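Local coordinates for ATP-dependent 6-phosphofructokinase isozyme 2 (Escherichia coli, PDB 3UMO), which phosphorylates D-fructose 6-phosphate to fructose 1,6-bisphosphate with ATP, the first committing step of glycolysis, and works as a homodimer, at residues Val44-Ala49 with Ser71-Glu76; Ala155-Gly160 with Leu176-Ile181. All blocks are in the same frame, centred on the assembly; numbering follows the deposited sequence.

Interaction 1 (Val44-Ala49 with Ser71-Glu76)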
ATOM      1  N   VAL A  44      18.905 -24.426   3.433  1.00 18.29           N
ATOM      2  CA  VAL A  44      19.866 -25.092   2.564  1.00 17.24           C
ATOM      3  C   VAL A  44      19.751 -26.608   2.743  1.00 22.71           C
ATOM      4  O   VAL A  44      19.723 -27.361   1.763  1.00 21.03           O
ATOM      5  CB  VAL A  44      21.310 -24.616   2.843  1.00 18.48           C
ATOM      6  CG1 VAL A  44      22.326 -25.495   2.111  1.00 17.62           C
ATOM      7  CG2 VAL A  44      21.468 -23.171   2.412  1.00 19.66           C
ATOM      8  N   ALA A  45      19.647 -27.050   3.997  1.00 21.12           N
ATOM      9  CA  ALA A  45      19.509 -28.478   4.289  1.00 20.03           C
ATOM     10  C   ALA A  45      18.201 -29.049   3.729  1.00 20.28           C
ATOM     11  O   ALA A  45      18.166 -30.175   3.214  1.00 24.59           O
ATOM     12  CB  ALA A  45      19.608 -28.736   5.787  1.00 21.92           C
ATOM     13  N   ARG A  46      17.124 -28.277   3.830  1.00 18.55           N
ATOM     14  CA  ARG A  46      15.837 -28.710   3.290  1.00 25.10           C
ATOM     15  C   ARG A  46      15.877 -28.809   1.762  1.00 26.05           C
ATOM     16  O   ARG A  46      15.363 -29.770   1.177  1.00 21.82           O
ATOM     17  CB  ARG A  46      14.716 -27.778   3.749  1.00 22.18           C
ATOM     18  CG  ARG A  46      14.512 -27.772   5.262  1.00 24.73           C
ATOM     19  CD  ARG A  46      13.500 -26.715   5.683  1.00 25.62           C
ATOM     20  NE  ARG A  46      12.134 -27.088   5.330  1.00 28.82           N
ATOM     21  CZ  ARG A  46      11.246 -26.255   4.798  1.00 35.12           C
ATOM     22  NH1 ARG A  46      11.580 -24.998   4.551  1.00 32.03           N
ATOM     23  NH2 ARG A  46      10.020 -26.679   4.511  1.00 34.63           N
ATOM     24  N   ALA A  47      16.507 -27.828   1.121  1.00 20.71           N
ATOM     25  CA  ALA A  47      16.643 -27.838  -0.340  1.00 20.10           C
ATOM     26  C   ALA A  47      17.451 -29.044  -0.784  1.00 23.49           C
ATOM     27  O   ALA A  47      17.137 -29.691  -1.791  1.00 21.09           O
ATOM     28  CB  ALA A  47      17.302 -26.548  -0.832  1.00 20.93           C
ATOM     29  N   ILE A  48      18.495 -29.356  -0.024  1.00 18.80           N
ATOM     30  CA  ILE A  48      19.337 -30.495  -0.354  1.00 24.71           C
ATOM     31  C   ILE A  48      18.527 -31.788  -0.294  1.00 24.91           C
ATOM     32  O   ILE A  48      18.651 -32.647  -1.167  1.00 24.93           O
ATOM     33  CB  ILE A  48      20.584 -30.551   0.549  1.00 21.04           C
ATOM     34  CG1 ILE A  48      21.603 -29.516   0.058  1.00 22.25           C
ATOM     35  CG2 ILE A  48      21.181 -31.954   0.560  1.00 23.61           C
ATOM     36  CD1 ILE A  48      22.787 -29.282   1.011  1.00 22.31           C
ATOM     37  N   ALA A  49      17.671 -31.907   0.716  1.00 24.45           N
ATOM     38  CA  ALA A  49      16.775 -33.055   0.815  1.00 25.86           C
ATOM     39  C   ALA A  49      15.860 -33.157  -0.410  1.00 24.79           C
ATOM     40  O   ALA A  49      15.688 -34.243  -0.973  1.00 27.18           O
ATOM     41  CB  ALA A  49      15.953 -32.983   2.096  1.00 26.23           C
ATOM     42  N   SER A  71      10.976 -30.629  15.621  1.00 27.12           N
ATOM     43  CA  SER A  71       9.969 -31.618  15.241  1.00 29.30           C
ATOM     44  C   SER A  71       9.583 -31.518  13.766  1.00 29.56           C
ATOM     45  O   SER A  71       9.344 -32.535  13.108  1.00 33.11           O
ATOM     46  CB  SER A  71       8.726 -31.475  16.120  1.00 37.33           C
ATOM     47  OG  SER A  71       7.662 -32.275  15.632  1.00 53.20           O
ATOM     48  N   LEU A  72       9.505 -30.293  13.255  1.00 27.02           N
ATOM     49  CA  LEU A  72       9.165 -30.077  11.855  1.00 28.61           C
ATOM     50  C   LEU A  72      10.237 -30.657  10.951  1.00 27.41           C
ATOM     51  O   LEU A  72       9.930 -31.250   9.917  1.00 29.79           O
ATOM     52  CB  LEU A  72       8.981 -28.587  11.562  1.00 28.41           C
ATOM     53  CG  LEU A  72       7.693 -27.964  12.100  1.00 33.39           C
ATOM     54  CD1 LEU A  72       7.684 -26.465  11.857  1.00 41.88           C
ATOM     55  CD2 LEU A  72       6.469 -28.623  11.465  1.00 36.64           C
ATOM     56  N   LEU A  73      11.499 -30.485  11.342  1.00 23.96           N
ATOM     57  CA  LEU A  73      12.612 -30.995  10.545  1.00 27.17           C
ATOM     58  C   LEU A  73      12.658 -32.518  10.581  1.00 27.70           C
ATOM     59  O   LEU A  73      13.008 -33.159   9.587  1.00 30.92           O
ATOM     60  CB  LEU A  73      13.940 -30.384  11.006  1.00 27.37           C
ATOM     61  CG  LEU A  73      14.052 -28.898  10.659  1.00 25.27           C
ATOM     62  CD1 LEU A  73      15.248 -28.251  11.353  1.00 25.32           C
ATOM     63  CD2 LEU A  73      14.144 -28.718   9.150  1.00 23.85           C
ATOM     64  N   ALA A  74      12.299 -33.091  11.727  1.00 28.16           N
ATOM     65  CA  ALA A  74      12.240 -34.541  11.870  1.00 34.00           C
ATOM     66  C   ALA A  74      11.192 -35.102  10.915  1.00 32.19           C
ATOM     67  O   ALA A  74      11.417 -36.121  10.265  1.00 35.23           O
ATOM     68  CB  ALA A  74      11.908 -34.924  13.303  1.00 34.21           C
ATOM     69  N   ASP A  75      10.048 -34.424  10.839  1.00 34.50           N
ATOM     70  CA  ASP A  75       8.964 -34.833   9.951  1.00 37.05           C
ATOM     71  C   ASP A  75       9.366 -34.712   8.481  1.00 39.46           C
ATOM     72  O   ASP A  75       8.826 -35.408   7.620  1.00 46.12           O
ATOM     73  CB  ASP A  75       7.702 -34.008  10.230  1.00 40.51           C
ATOM     74  CG  ASP A  75       7.083 -34.322  11.587  1.00 47.14           C
ATOM     75  OD1 ASP A  75       7.454 -35.353  12.191  1.00 48.59           O
ATOM     76  OD2 ASP A  75       6.218 -33.543  12.042  1.00 48.01           O
ATOM     77  N   GLU A  76      10.320 -33.828   8.203  1.00 38.48           N
ATOM     78  CA  GLU A  76      10.817 -33.636   6.844  1.00 35.54           C
ATOM     79  C   GLU A  76      12.037 -34.508   6.575  1.00 33.22           C
ATOM     80  O   GLU A  76      12.631 -34.442   5.499  1.00 39.72           O
ATOM     81  CB  GLU A  76      11.143 -32.164   6.590  1.00 35.39           C
ATOM     82  CG  GLU A  76       9.919 -31.269   6.636  1.00 39.04           C
ATOM     83  CD  GLU A  76      10.228 -29.832   6.278  1.00 46.41           C
ATOM     84  OE1 GLU A  76      11.423 -29.501   6.108  1.00 40.61           O
ATOM     85  OE2 GLU A  76       9.271 -29.035   6.165  1.00 48.41           O
TER

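Interaction 2 (Ala155-Gly160 with Leu176-Ile181)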
ATOM      1  N   ALA A 155      38.814 -22.168  12.729  1.00 32.93           N
ATOM      2  CA  ALA A 155      38.935 -23.435  13.449  1.00 37.71           C
ATOM      3  C   ALA A 155      38.524 -24.605  12.564  1.00 40.60           C
ATOM      4  O   ALA A 155      39.193 -25.638  12.529  1.00 48.38           O
ATOM      5  CB  ALA A 155      38.084 -23.406  14.708  1.00 41.76           C
ATOM      6  N   ALA A 156      37.415 -24.433  11.851  1.00 29.79           N
ATOM      7  CA  ALA A 156      36.895 -25.483  10.983  1.00 30.47           C
ATOM      8  C   ALA A 156      37.851 -25.791   9.835  1.00 33.31           C
ATOM      9  O   ALA A 156      38.120 -26.957   9.533  1.00 37.49           O
ATOM     10  CB  ALA A 156      35.510 -25.105  10.455  1.00 31.00           C
ATOM     11  N   GLN A 157      38.373 -24.745   9.200  1.00 30.35           N
ATOM     12  CA  GLN A 157      39.266 -24.914   8.054  1.00 35.53           C
ATOM     13  C   GLN A 157      40.600 -25.584   8.400  1.00 37.46           C
ATOM     14  O   GLN A 157      41.131 -26.360   7.602  1.00 41.24           O
ATOM     15  CB  GLN A 157      39.489 -23.579   7.334  1.00 36.78           C
ATOM     16  CG  GLN A 157      38.229 -23.064   6.643  1.00 33.57           C
ATOM     17  CD  GLN A 157      38.484 -21.885   5.722  1.00 40.33           C
ATOM     18  OE1 GLN A 157      37.854 -21.765   4.671  1.00 46.26           O
ATOM     19  NE2 GLN A 157      39.394 -21.003   6.118  1.00 43.06           N
ATOM     20  N   LYS A 158      41.134 -25.295   9.582  1.00 35.81           N
ATOM     21  CA  LYS A 158      42.412 -25.873  10.010  1.00 43.01           C
ATOM     22  C   LYS A 158      42.425 -27.400   9.983  1.00 52.97           C
ATOM     23  O   LYS A 158      43.481 -28.020   9.847  1.00 58.45           O
ATOM     24  CB  LYS A 158      42.782 -25.392  11.410  1.00 47.22           C
ATOM     25  CG  LYS A 158      43.214 -23.946  11.471  1.00 55.99           C
ATOM     26  CD  LYS A 158      43.553 -23.551  12.889  1.00 64.42           C
ATOM     27  CE  LYS A 158      43.672 -22.045  13.032  1.00 68.48           C
ATOM     28  NZ  LYS A 158      43.545 -21.620  14.455  1.00 63.89           N
ATOM     29  N   GLN A 159      41.248 -28.003  10.106  1.00 44.52           N
ATOM     30  CA  GLN A 159      41.155 -29.455  10.153  1.00 52.33           C
ATOM     31  C   GLN A 159      40.401 -30.033   8.966  1.00 44.31           C
ATOM     32  O   GLN A 159      39.770 -31.088   9.070  1.00 48.28           O
ATOM     33  CB  GLN A 159      40.491 -29.896  11.446  1.00 47.78           C
ATOM     34  CG  GLN A 159      39.139 -29.282  11.651  1.00 41.17           C
ATOM     35  CD  GLN A 159      38.531 -29.690  12.961  1.00 43.80           C
ATOM     36  OE1 GLN A 159      38.897 -29.163  14.011  1.00 48.43           O
ATOM     37  NE2 GLN A 159      37.607 -30.646  12.918  1.00 44.07           N
ATOM     38  N   GLY A 160      40.460 -29.332   7.841  1.00 33.65           N
ATOM     39  CA  GLY A 160      40.001 -29.886   6.584  1.00 37.88           C
ATOM     40  C   GLY A 160      38.515 -29.796   6.312  1.00 31.25           C
ATOM     41  O   GLY A 160      38.032 -30.416   5.367  1.00 39.00           O
ATOM     42  N   LEU A 176      34.801 -13.942   5.724  1.00 37.57           N
ATOM     43  CA  LEU A 176      35.788 -13.990   4.647  1.00 38.10           C
ATOM     44  C   LEU A 176      37.128 -13.402   5.074  1.00 45.44           C
ATOM     45  O   LEU A 176      38.059 -13.308   4.269  1.00 44.37           O
ATOM     46  CB  LEU A 176      35.274 -13.223   3.428  1.00 44.82           C
ATOM     47  CG  LEU A 176      34.374 -13.949   2.430  1.00 47.32           C
ATOM     48  CD1 LEU A 176      33.348 -12.988   1.872  1.00 46.36           C
ATOM     49  CD2 LEU A 176      35.209 -14.540   1.302  1.00 47.09           C
ATOM     50  N   ALA A 177      37.223 -12.992   6.333  1.00 46.68           N
ATOM     51  CA  ALA A 177      38.437 -12.351   6.828  1.00 50.84           C
ATOM     52  C   ALA A 177      39.622 -13.318   6.840  1.00 46.80           C
ATOM     53  O   ALA A 177      40.771 -12.915   6.643  1.00 47.88           O
ATOM     54  CB  ALA A 177      38.205 -11.764   8.213  1.00 54.07           C
ATOM     55  N   ILE A 178      39.329 -14.595   7.060  1.00 33.05           N
ATOM     56  CA  ILE A 178      40.365 -15.615   7.190  1.00 39.11           C
ATOM     57  C   ILE A 178      40.879 -16.070   5.833  1.00 38.68           C
ATOM     58  O   ILE A 178      42.037 -16.463   5.706  1.00 36.80           O
ATOM     59  CB  ILE A 178      39.848 -16.864   7.930  1.00 48.93           C
ATOM     60  CG1 ILE A 178      38.773 -16.490   8.948  1.00 53.44           C
ATOM     61  CG2 ILE A 178      41.002 -17.612   8.587  1.00 51.27           C
ATOM     62  CD1 ILE A 178      37.353 -16.664   8.453  1.00 52.27           C
ATOM     63  N   GLY A 179      40.006 -16.036   4.831  1.00 37.43           N
ATOM     64  CA  GLY A 179      40.369 -16.452   3.490  1.00 35.36           C
ATOM     65  C   GLY A 179      40.253 -17.947   3.262  1.00 36.51           C
ATOM     66  O   GLY A 179      39.960 -18.710   4.191  1.00 35.95           O
ATOM     67  N   ASN A 180      40.487 -18.354   2.016  1.00 33.64           N
ATOM     68  CA  ASN A 180      40.430 -19.756   1.605  1.00 32.53           C
ATOM     69  C   ASN A 180      39.049 -20.382   1.756  1.00 33.18           C
ATOM     70  O   ASN A 180      38.924 -21.599   1.894  1.00 35.46           O
ATOM     71  CB  ASN A 180      41.486 -20.590   2.339  1.00 34.51           C
ATOM     72  CG  ASN A 180      42.897 -20.138   2.029  1.00 48.05           C
ATOM     73  OD1 ASN A 180      43.244 -19.903   0.870  1.00 47.61           O
ATOM     74  ND2 ASN A 180      43.719 -20.006   3.066  1.00 56.83           N
ATOM     75  N   ILE A 181      38.017 -19.543   1.725  1.00 32.57           N
ATOM     76  CA  ILE A 181      36.644 -20.026   1.734  1.00 26.51           C
ATOM     77  C   ILE A 181      36.403 -20.779   0.428  1.00 27.20           C
ATOM     78  O   ILE A 181      36.782 -20.303  -0.637  1.00 29.69           O
ATOM     79  CB  ILE A 181      35.645 -18.854   1.826  1.00 33.56           C
ATOM     80  CG1 ILE A 181      35.903 -18.013   3.080  1.00 40.75           C
ATOM     81  CG2 ILE A 181      34.201 -19.349   1.770  1.00 30.58           C
ATOM     82  CD1 ILE A 181      35.822 -18.779   4.382  1.00 43.69           C
TER

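Interaction 1 (Val44-Ala49 with Ser71-Glu76)
Arg-46 and Glu-76 meet side-on, with their flat ends nearly in one plane. The guanidinium and carboxylate planes are 22° apart. Two nitrogens of Arg-46 grip the two oxygens of Glu-76, one each. Arg-46 NE gives the shorter and straighter bond, 2.6 Å to Glu-76 OE1 with an N-H...O angle of 168°. OE1 lies at the edge of the guanidinium, in its plane, and accepts through its syn lone pair. The second bond, from Arg-46 NH2 to Glu-76 OE2, is 3.0 Å long and more bent. Here OE2 is tilted out of the guanidinium plane, although it too is met on its syn side. The pair forms a bidentate salt bridge. The Arg-46 chain runs straight to CD and then bends at chi3 (73°), which turns the NE edge to the carboxylate. Glu-76 reaches across with a chain extended beyond CG. This bridge ties helix 40-50 to the end of helix 63-75 in the ribokinase-type alpha/beta fold. Both helices pack on strand 55-61 of the central parallel sheet. The aliphatic part of Arg-46 also has an apolar neighbour. Leu-73 crosses it at about a right angle, and its CD2 lies 4.0 Å from Arg-46 CG. Pro-37 of strand 34-38 touches both of these side chains. The third guanidinium nitrogen, Arg-46 NH1, bonds to OD1 of Asn-43, a substrate-binding residue, and so probably helps to hold that amide in place. With NE and NH2 on Glu-76 and NH1 on Asn-43, the guanidinium is probably held against turning. With Arg-46 shortened to an alanine, the Glu-76 carboxylate would probably lose its charged mate and the Asn-43 amide would be freer to turn.

Interaction 2 (Ala155-Gly160 with Leu176-Ile181)
The side-chain amide of Gln-157 points an N-H edge at the backbone of the facing loop. Gly-179 O lies only 2° out of the amide plane. The bond from Gln-157 NE2 to Gly-179 O is 3.0 Å long and almost straight, at 173°. It meets the carbonyl nearly head-on, along the C=O axis. Other groups flank the amide from the two sides of its plane. On one side Ile-181 CD1 comes to 3.6 Å from Gln-157 OE1. Ile-178 CG2 lies on that same side, farther out, 4.5 Å from Gln-157 NE2. On the other side is Asn-180 O, 3.0 Å from Gln-157 OE1. Both of these oxygens are acceptors, so no hydrogen bond joins them and the closeness is probably unfavourable. Asn-180 O also has a weak hydrogen bond from Lys-219 NZ, which may offset part of the cost. The Gln-157 chain is extended beyond CG (chi2 -170°), which carries the amide out from the helix to the loop. Ile-181 starts away from the helix, but its CD1 end turns back to reach the amide. Gly-179 has a positive phi, and at its backbone angles a CB would press on the carbonyl O of Ile-178. Gln-157 sits in the last turn of helix 146-158. That helix ends in a Schellman motif with Gly-160 as its C' residue, and Ile-161 N bonds back to Ala-156 O. The chain then enters strand 162-166, completing a beta-alpha-beta unit with strand 133-137, and the glutamine joins this unit to the loop before strand 183-184.

How the interactions relate
The two contacts follow each other along the chain and do not touch. Their centres are 27 Å apart and their nearest atoms about 13 Å. Interaction 1 lies by strand 55-61, toward one end of the central parallel sheet, and interaction 2 near strands 162-166 and 183-184, on the far side of strands 4-7 and 133-137. The Arg-46 side chain is about 10 Å from a potassium ion, about 12 Å from an ATP and about 7 Å from the side chain of the potassium-binding Arg-293. After interaction 2, strand 183-184 leads to Pro-186, part of an ATP site shared between dimer partners; the Ile-181 and Pro-186 side chains are about 9 Å apart.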